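PDB 3GAA: uncharacterized protein Ta1441 from Thermoplasma acidophilum, which is of unknown function but, as a PAC2-family protein, may act as a chaperone in proteasome assembly. Local coordinates for residues Gly197-Leu200 / Ser201-Ala205. Residues are numbered along the deposited sequence; the frame is centred on the assembly and turned at random.
Sequences GAVL and SIIEA
Within helix 196-210, which packs on the central mixed sheet of this PAC2-family fold, Gly197 to Leu200 and Ser201 to Ala205 form two successive turns joined by i to i+4 bonding. Ile203 N donates to Val199 O at 3.0 Å with an N-H...O angle of 163°, and Ile202 N donates to Ala198 O equally straight but longer, at 3.3 Å. Glu204 N donates to Leu200 O at 3.0 Å, more bent at 143°. Gly197 O is gripped twice: Ser201 N approaches from above the carbonyl plane, while Ser201 OG donates at 2.9 Å almost in line with the C=O bond. A chi1 of -57° sets this hydroxyl beside its own backbone N and folds it back over the preceding turn. On the outer side, the Leu200 and Glu204 side chains cross at a slant, Leu200 CD1 lying 3.7 Å from Glu204 OE2 and 4.0 Å from Glu204 CG, a van der Waals contact. An alanine at Leu200 removes CD1, and the Glu204 chain, without that apolar neighbour at CG, is likely to be freer to swing. On the inner side, Val199 CG1 and Ile203 CG1 meet loosely at 4.3 Å, and these residues continue onto Leu42 and Ile47 of helix 39-51. The chemistry is thus amphipathic: Val199, Ile202 and Ile203 face the core, Leu200 and Glu204 lie on the more exposed side, and the serine hydroxyl spends its proton on Gly197 O within the same helix.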
ATOM      1  N   GLY A 197       8.819   7.678  52.002  1.00 33.96           N
ATOM      2  CA  GLY A 197      10.227   8.042  51.862  1.00 32.46           C
ATOM      3  C   GLY A 197      10.868   7.520  50.584  1.00 31.52           C
ATOM      4  O   GLY A 197      11.875   8.076  50.134  1.00 31.76           O
ATOM      5  N   ALA A 198      10.305   6.461  49.986  1.00 29.77           N
ATOM      6  CA  ALA A 198      10.782   5.990  48.691  1.00 28.85           C
ATOM      7  C   ALA A 198      10.506   7.121  47.680  1.00 28.22           C
ATOM      8  O   ALA A 198      11.410   7.669  47.047  1.00 29.10           O
ATOM      9  CB  ALA A 198      10.083   4.709  48.294  1.00 28.25           C
ATOM     10  N   VAL A 199       9.256   7.526  47.595  1.00 26.33           N
ATOM     11  CA  VAL A 199       8.917   8.582  46.726  1.00 25.50           C
ATOM     12  C   VAL A 199       9.716   9.870  47.018  1.00 24.34           C
ATOM     13  O   VAL A 199      10.210  10.479  46.129  1.00 22.73           O
ATOM     14  CB  VAL A 199       7.406   8.823  46.757  1.00 26.01           C
ATOM     15  CG1 VAL A 199       7.037  10.090  45.903  1.00 25.11           C
ATOM     16  CG2 VAL A 199       6.722   7.586  46.205  1.00 25.31           C
ATOM     17  N   LEU A 200       9.855  10.258  48.274  1.00 24.00           N
ATOM     18  CA  LEU A 200      10.601  11.452  48.608  1.00 23.16           C
ATOM     19  C   LEU A 200      12.023  11.422  48.071  1.00 23.32           C
ATOM     20  O   LEU A 200      12.436  12.370  47.456  1.00 23.05           O
ATOM     21  CB  LEU A 200      10.593  11.687  50.099  1.00 22.77           C
ATOM     22  CG  LEU A 200      11.530  12.810  50.552  1.00 21.75           C
ATOM     23  CD1 LEU A 200      11.193  14.185  49.879  1.00 18.89           C
ATOM     24  CD2 LEU A 200      11.460  12.869  52.054  1.00 15.45           C
ATOM     25  N   SER A 201      12.745  10.324  48.222  1.00 24.20           N
ATOM     26  CA  SER A 201      14.113  10.245  47.702  1.00 25.12           C
ATOM     27  C   SER A 201      14.256  10.417  46.203  1.00 26.16           C
ATOM     28  O   SER A 201      15.260  11.040  45.720  1.00 25.95           O
ATOM     29  CB  SER A 201      14.671   8.899  47.981  1.00 25.16           C
ATOM     30  OG  SER A 201      14.620   8.670  49.354  1.00 28.68           O
ATOM     31  N   ILE A 202      13.303   9.807  45.480  1.00 26.38           N
ATOM     32  CA  ILE A 202      13.279   9.871  44.038  1.00 27.45           C
ATOM     33  C   ILE A 202      13.044  11.315  43.646  1.00 28.27           C
ATOM     34  O   ILE A 202      13.706  11.807  42.733  1.00 28.84           O
ATOM     35  CB  ILE A 202      12.173   8.948  43.409  1.00 28.13           C
ATOM     36  CG1 ILE A 202      12.741   7.741  42.617  1.00 29.70           C
ATOM     37  CG2 ILE A 202      11.352   9.712  42.359  1.00 28.60           C
ATOM     38  CD1 ILE A 202      13.545   6.740  43.371  1.00 31.54           C
ATOM     39  N   ILE A 203      12.123  12.004  44.341  1.00 28.69           N
ATOM     40  CA  ILE A 203      11.836  13.423  44.047  1.00 29.16           C
ATOM     41  C   ILE A 203      13.063  14.309  44.334  1.00 29.51           C
ATOM     42  O   ILE A 203      13.298  15.331  43.690  1.00 29.19           O
ATOM     43  CB  ILE A 203      10.571  14.007  44.808  1.00 28.91           C
ATOM     44  CG1 ILE A 203       9.255  13.430  44.291  1.00 27.14           C
ATOM     45  CG2 ILE A 203      10.474  15.467  44.584  1.00 28.87           C
ATOM     46  CD1 ILE A 203       9.231  13.297  42.838  1.00 28.90           C
ATOM     47  N   GLU A 204      13.843  13.929  45.316  1.00 29.89           N
ATOM     48  CA  GLU A 204      15.001  14.713  45.622  1.00 30.60           C
ATOM     49  C   GLU A 204      16.077  14.455  44.599  1.00 29.92           C
ATOM     50  O   GLU A 204      16.811  15.373  44.240  1.00 29.64           O
ATOM     51  CB  GLU A 204      15.517  14.328  46.985  1.00 31.79           C
ATOM     52  CG  GLU A 204      14.678  14.825  48.122  1.00 35.92           C
ATOM     53  CD  GLU A 204      15.412  14.792  49.490  1.00 42.83           C
ATOM     54  OE1 GLU A 204      16.667  14.559  49.537  1.00 45.35           O
ATOM     55  OE2 GLU A 204      14.714  15.034  50.522  1.00 46.99           O
ATOM     56  N   ALA A 205      16.201  13.190  44.176  1.00 29.73           N
ATOM     57  CA  ALA A 205      17.073  12.807  43.031  1.00 29.10           C
ATOM     58  C   ALA A 205      16.750  13.713  41.834  1.00 28.63           C
ATOM     59  O   ALA A 205      17.601  14.431  41.318  1.00 28.12           O
ATOM     60  CB  ALA A 205      16.873  11.348  42.659  1.00 28.13           C
TER